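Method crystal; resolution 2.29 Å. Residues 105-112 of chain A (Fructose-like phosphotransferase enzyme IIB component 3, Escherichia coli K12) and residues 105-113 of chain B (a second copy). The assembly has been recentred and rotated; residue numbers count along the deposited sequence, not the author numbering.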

ATOM      1  N   PRO A 105     -10.909  -7.848   2.422  1.00106.66           N
ATOM      2  CA  PRO A 105     -11.934  -6.801   2.527  1.00104.00           C
ATOM      3  C   PRO A 105     -11.507  -5.407   2.054  1.00100.22           C
ATOM      4  O   PRO A 105     -12.230  -4.793   1.268  1.00101.37           O
ATOM      5  CB  PRO A 105     -12.240  -6.769   4.027  1.00106.53           C
ATOM      6  CG  PRO A 105     -11.936  -8.151   4.496  1.00105.99           C
ATOM      7  CD  PRO A 105     -10.769  -8.615   3.672  1.00100.35           C
ATOM      8  N   GLN A 106     -10.371  -4.910   2.533  1.00103.52           N
ATOM      9  CA  GLN A 106      -9.986  -3.516   2.303  1.00112.64           C
ATOM     10  C   GLN A 106      -9.065  -3.262   1.107  1.00104.15           C
ATOM     11  O   GLN A 106      -8.474  -4.186   0.546  1.00107.01           O
ATOM     12  CB  GLN A 106      -9.359  -2.927   3.571  1.00112.78           C
ATOM     13  CG  GLN A 106      -9.905  -3.512   4.863  1.00116.93           C
ATOM     14  CD  GLN A 106      -9.442  -4.935   5.100  1.00119.43           C
ATOM     15  OE1 GLN A 106      -8.924  -5.590   4.195  1.00116.73           O
ATOM     16  NE2 GLN A 106      -9.626  -5.422   6.322  1.00121.55           N
ATOM     17  N   GLN A 107      -8.956  -1.988   0.735  1.00 94.96           N
ATOM     18  CA  GLN A 107      -8.077  -1.535  -0.337  1.00 80.55           C
ATOM     19  C   GLN A 107      -6.660  -1.703   0.202  1.00 71.35           C
ATOM     20  O   GLN A 107      -6.148  -0.834   0.908  1.00 82.32           O
ATOM     21  CB  GLN A 107      -8.402  -0.091  -0.723  1.00 70.84           C
ATOM     22  CG  GLN A 107      -7.356   0.565  -1.608  1.00 68.46           C
ATOM     23  CD  GLN A 107      -7.641   2.032  -1.859  1.00 74.97           C
ATOM     24  OE1 GLN A 107      -8.797   2.440  -1.980  1.00 83.17           O
ATOM     25  NE2 GLN A 107      -6.587   2.835  -1.940  1.00 77.63           N
ATOM     26  N   THR A 108      -6.034  -2.826  -0.133  1.00 60.46           N
ATOM     27  CA  THR A 108      -4.679  -3.114   0.319  1.00 58.76           C
ATOM     28  C   THR A 108      -3.748  -2.945  -0.880  1.00 58.03           C
ATOM     29  O   THR A 108      -4.076  -3.334  -2.001  1.00 64.11           O
ATOM     30  CB  THR A 108      -4.460  -4.513   0.929  1.00 55.90           C
ATOM     31  OG1 THR A 108      -3.066  -4.842   0.877  1.00 60.59           O
ATOM     32  CG2 THR A 108      -5.248  -5.561   0.160  1.00 61.11           C
ATOM     33  N   HIS A 109      -2.589  -2.346  -0.624  1.00 53.44           N
ATOM     34  CA  HIS A 109      -1.486  -2.347  -1.572  1.00 45.41           C
ATOM     35  C   HIS A 109      -0.511  -3.415  -1.107  1.00 51.35           C
ATOM     36  O   HIS A 109      -0.211  -3.506   0.081  1.00 49.90           O
ATOM     37  CB  HIS A 109      -0.774  -0.995  -1.584  1.00 42.22           C
ATOM     38  CG  HIS A 109      -1.622   0.138  -2.072  1.00 46.99           C
ATOM     39  ND1 HIS A 109      -1.182   1.444  -2.079  1.00 47.81           N
ATOM     40  CD2 HIS A 109      -2.879   0.163  -2.573  1.00 57.66           C
ATOM     41  CE1 HIS A 109      -2.130   2.225  -2.559  1.00 56.93           C
ATOM     42  NE2 HIS A 109      -3.173   1.473  -2.868  1.00 53.58           N
ATOM     43  N   LEU A 110      -0.017  -4.226  -2.033  1.00 52.17           N
ATOM     44  CA  LEU A 110       0.909  -5.286  -1.666  1.00 41.84           C
ATOM     45  C   LEU A 110       2.188  -5.179  -2.478  1.00 47.77           C
ATOM     46  O   LEU A 110       2.170  -5.293  -3.704  1.00 52.37           O
ATOM     47  CB  LEU A 110       0.261  -6.660  -1.864  1.00 45.49           C
ATOM     48  CG  LEU A 110       0.670  -7.809  -0.934  1.00 52.22           C
ATOM     49  CD1 LEU A 110      -0.192  -9.032  -1.211  1.00 49.68           C
ATOM     50  CD2 LEU A 110       2.148  -8.159  -1.064  1.00 60.38           C
ATOM     51  N   ILE A 111       3.300  -4.948  -1.793  1.00 53.59           N
ATOM     52  CA  ILE A 111       4.586  -5.007  -2.457  1.00 60.44           C
ATOM     53  C   ILE A 111       5.157  -6.380  -2.267  1.00 62.16           C
ATOM     54  O   ILE A 111       5.319  -6.871  -1.144  1.00 58.15           O
ATOM     55  CB  ILE A 111       5.575  -3.953  -1.956  1.00 60.95           C
ATOM     56  CG1 ILE A 111       5.370  -2.664  -2.742  1.00 64.42           C
ATOM     57  CG2 ILE A 111       7.013  -4.434  -2.135  1.00 62.70           C
ATOM     58  CD1 ILE A 111       6.467  -1.654  -2.561  1.00 59.54           C
ATOM     59  N   LEU A 112       5.477  -7.028  -3.383  1.00 52.55           N
ATOM     60  CA  LEU A 112       6.042  -8.371  -3.353  1.00 61.58           C
ATOM     61  C   LEU A 112       7.466  -8.370  -3.900  1.00 92.32           C
ATOM     62  O   LEU A 112       7.976  -7.335  -4.327  1.00 84.24           O
ATOM     63  CB  LEU A 112       5.252  -9.305  -4.273  1.00 47.14           C
ATOM     64  CG  LEU A 112       4.118 -10.099  -3.621  1.00 51.65           C
ATOM     65  CD1 LEU A 112       3.498 -11.067  -4.616  1.00 47.89           C
ATOM     66  CD2 LEU A 112       4.617 -10.837  -2.388  1.00 57.75           C
TER
ATOM     67  N   PRO B 105       0.729 -12.591   6.030  1.00 94.04           N
ATOM     68  CA  PRO B 105       2.036 -13.091   5.585  1.00 93.76           C
ATOM     69  C   PRO B 105       2.726 -12.136   4.608  1.00 90.45           C
ATOM     70  O   PRO B 105       3.929 -12.258   4.378  1.00 94.07           O
ATOM     71  CB  PRO B 105       1.684 -14.400   4.879  1.00 92.97           C
ATOM     72  CG  PRO B 105       0.290 -14.196   4.393  1.00 99.95           C
ATOM     73  CD  PRO B 105      -0.386 -13.347   5.432  1.00 91.36           C
ATOM     74  N   GLN B 106       1.966 -11.203   4.044  1.00 92.65           N
ATOM     75  CA  GLN B 106       2.498 -10.240   3.084  1.00 99.96           C
ATOM     76  C   GLN B 106       2.728  -8.874   3.725  1.00 89.01           C
ATOM     77  O   GLN B 106       2.198  -8.585   4.797  1.00 89.31           O
ATOM     78  CB  GLN B 106       1.546 -10.080   1.894  1.00100.62           C
ATOM     79  CG  GLN B 106       1.375 -11.329   1.031  1.00102.10           C
ATOM     80  CD  GLN B 106       0.322 -12.283   1.562  1.00106.30           C
ATOM     81  OE1 GLN B 106      -0.702 -11.861   2.091  1.00111.13           O
ATOM     82  NE2 GLN B 106       0.565 -13.580   1.411  1.00107.09           N
ATOM     83  N   GLN B 107       3.507  -8.033   3.052  1.00 85.14           N
ATOM     84  CA  GLN B 107       3.777  -6.678   3.525  1.00 77.76           C
ATOM     85  C   GLN B 107       2.795  -5.690   2.904  1.00 66.28           C
ATOM     86  O   GLN B 107       3.106  -5.026   1.915  1.00 66.53           O
ATOM     87  CB  GLN B 107       5.212  -6.271   3.186  1.00 79.03           C
ATOM     88  CG  GLN B 107       5.637  -4.939   3.788  1.00 81.10           C
ATOM     89  CD  GLN B 107       6.948  -4.434   3.220  1.00 80.91           C
ATOM     90  OE1 GLN B 107       8.023  -4.881   3.618  1.00 89.08           O
ATOM     91  NE2 GLN B 107       6.863  -3.499   2.280  1.00 66.45           N
ATOM     92  N   THR B 108       1.609  -5.593   3.493  1.00 69.64           N
ATOM     93  CA  THR B 108       0.548  -4.767   2.933  1.00 70.86           C
ATOM     94  C   THR B 108       0.512  -3.336   3.465  1.00 66.61           C
ATOM     95  O   THR B 108       0.824  -3.082   4.628  1.00 77.11           O
ATOM     96  CB  THR B 108      -0.838  -5.400   3.165  1.00 72.50           C
ATOM     97  OG1 THR B 108      -1.857  -4.425   2.907  1.00 74.13           O
ATOM     98  CG2 THR B 108      -0.969  -5.885   4.599  1.00 74.25           C
ATOM     99  N   HIS B 109       0.137  -2.409   2.589  1.00 52.75           N
ATOM    100  CA  HIS B 109      -0.289  -1.081   3.001  1.00 43.35           C
ATOM    101  C   HIS B 109      -1.809  -1.103   2.981  1.00 48.67           C
ATOM    102  O   HIS B 109      -2.408  -1.516   1.990  1.00 48.46           O
ATOM    103  CB  HIS B 109       0.204  -0.013   2.025  1.00 36.99           C
ATOM    104  CG  HIS B 109       1.692   0.157   2.002  1.00 45.31           C
ATOM    105  ND1 HIS B 109       2.321   1.032   1.146  1.00 50.66           N
ATOM    106  CD2 HIS B 109       2.670  -0.432   2.729  1.00 60.63           C
ATOM    107  CE1 HIS B 109       3.628   0.975   1.344  1.00 64.81           C
ATOM    108  NE2 HIS B 109       3.864   0.096   2.299  1.00 62.12           N
ATOM    109  N   LEU B 110      -2.435  -0.667   4.066  1.00 44.08           N
ATOM    110  CA  LEU B 110      -3.891  -0.674   4.136  1.00 38.63           C
ATOM    111  C   LEU B 110      -4.436   0.728   4.397  1.00 44.33           C
ATOM    112  O   LEU B 110      -4.156   1.329   5.431  1.00 49.28           O
ATOM    113  CB  LEU B 110      -4.371  -1.651   5.214  1.00 43.38           C
ATOM    114  CG  LEU B 110      -5.738  -2.324   5.037  1.00 55.85           C
ATOM    115  CD1 LEU B 110      -5.919  -3.440   6.056  1.00 60.45           C
ATOM    116  CD2 LEU B 110      -6.878  -1.323   5.148  1.00 57.07           C
ATOM    117  N   ILE B 111      -5.218   1.239   3.452  1.00 49.16           N
ATOM    118  CA  ILE B 111      -5.885   2.524   3.622  1.00 57.43           C
ATOM    119  C   ILE B 111      -7.334   2.314   4.057  1.00 56.48           C
ATOM    120  O   ILE B 111      -8.045   1.486   3.491  1.00 52.39           O
ATOM    121  CB  ILE B 111      -5.840   3.363   2.324  1.00 60.24           C
ATOM    122  CG1 ILE B 111      -4.449   3.973   2.133  1.00 62.61           C
ATOM    123  CG2 ILE B 111      -6.897   4.458   2.349  1.00 61.13           C
ATOM    124  CD1 ILE B 111      -4.428   5.217   1.261  1.00 62.14           C
ATOM    125  N   LEU B 112      -7.762   3.057   5.075  1.00 56.26           N
ATOM    126  CA  LEU B 112      -9.134   2.974   5.566  1.00 47.61           C
ATOM    127  C   LEU B 112      -9.910   4.261   5.309  1.00 64.81           C
ATOM    128  O   LEU B 112      -9.324   5.340   5.234  1.00 56.32           O
ATOM    129  CB  LEU B 112      -9.154   2.641   7.060  1.00 44.83           C
ATOM    130  CG  LEU B 112      -8.738   1.223   7.449  1.00 50.55           C
ATOM    131  CD1 LEU B 112      -8.643   1.094   8.960  1.00 51.31           C
ATOM    132  CD2 LEU B 112      -9.727   0.214   6.887  1.00 58.41           C
ATOM    133  N   GLU B 113     -11.230   4.127   5.188  1.00 97.95           N
ATOM    134  CA  GLU B 113     -12.145   5.240   4.914  1.00 99.92           C
ATOM    135  C   GLU B 113     -11.714   6.095   3.710  1.00 95.81           C
ATOM    136  O   GLU B 113     -10.835   6.959   3.762  1.00 98.80           O
ATOM    137  CB  GLU B 113     -12.410   6.073   6.186  1.00 93.56           C
ATOM    138  CG  GLU B 113     -12.706   7.557   5.971  1.00 98.76           C
ATOM    139  CD  GLU B 113     -13.565   8.156   7.070  1.00 93.92           C
ATOM    140  OE1 GLU B 113     -14.041   7.397   7.941  1.00 95.00           O
ATOM    141  OE2 GLU B 113     -13.754   9.391   7.066  1.00 98.83           O
ATOM    142  OXT GLU B 113     -12.247   5.911   2.616  1.00 96.73           O
TER

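Two copies of the same segment pair as antiparallel strands: the axes of the strands run at 158° between their N-to-C directions and approach to 4.5 Å. The register is centred on His A109 facing His B109, so Thr A108 pairs with Leu B110 and Leu A110 with Thr B108, and the contact is close to twofold symmetric. Together the two stretches bury 607 Å².

Pro A105 takes no part; its side chain is out of reach of the partner stretch. Contact begins at Gln A106, whose CA-to-CB bond points toward the partner. Gln A106 CB lies 3.3 Å from Leu B110 CD2, a tight carbon-carbon approach, and Gln A106 CG lies 4.2 Å from Leu B112 CD2. These are packing contacts made by the aliphatic part of the glutamine.

Gln A107 offers its backbone carbonyl to the partner strand. Ile B111 N donates to Gln A107 O at 3.4 Å; the N-H...O angle of 164° is nearly straight, but the length makes this bond weak. The side chain, with chi1 and chi2 both t, is extended, and Gln A107 NE2 comes only within 4.4 Å of Ile B111 CB, a loose van der Waals contact.

Thr A108 forms a non-hydrogen-bonded pair with Leu B110, the CA atoms of Thr A108 and Leu B110 being 4.6 Å apart. Its hydroxyl instead reaches across to the equivalent threonine: Thr A108 OG1 and Thr B108 OG1 are 2.4 Å apart, a very short hydrogen bond in which either could be the donor. Both threonines have chi1 in the t well, and their side chains lie on the same face of the sheet as Leu A110 and Leu B110. The backbone adds a CA-H...O contact from Thr A108 CA to His B109 O, 3.2 Å with 137° at the hydrogen.

His A109 is the centre of the register and carries the strongest backbone pairing. His A109 N donates to His B109 O at 2.7 Å and 163°, and His B109 N returns the bond to His A109 O at 2.8 Å and 159°. Short lengths and nearly matching angles mark a regular hydrogen-bonded antiparallel pair. The two CB atoms, His A109 CB and His B109 CB, are 3.9 Å apart on the face opposite the threonines, and both side chains adopt the m rotamer. His A109 O also accepts a CA-H...O contact from Thr B108 CA at 3.2 Å and 134°, mirroring the one at Thr A108.

Leu A110 pairs with Thr B108, again with 4.6 Å between Leu A110 CA and Thr B108 CA and without backbone bonds between them. The end of its side chain comes nearer to chain B than its CA-to-CB direction suggests, and Leu A110 CD1 packs 3.6 Å from Gln B106 CG, the counterpart of the Gln A106–Leu B110 contact.

Ile A111 N stands 3.7 Å from Gln B107 O.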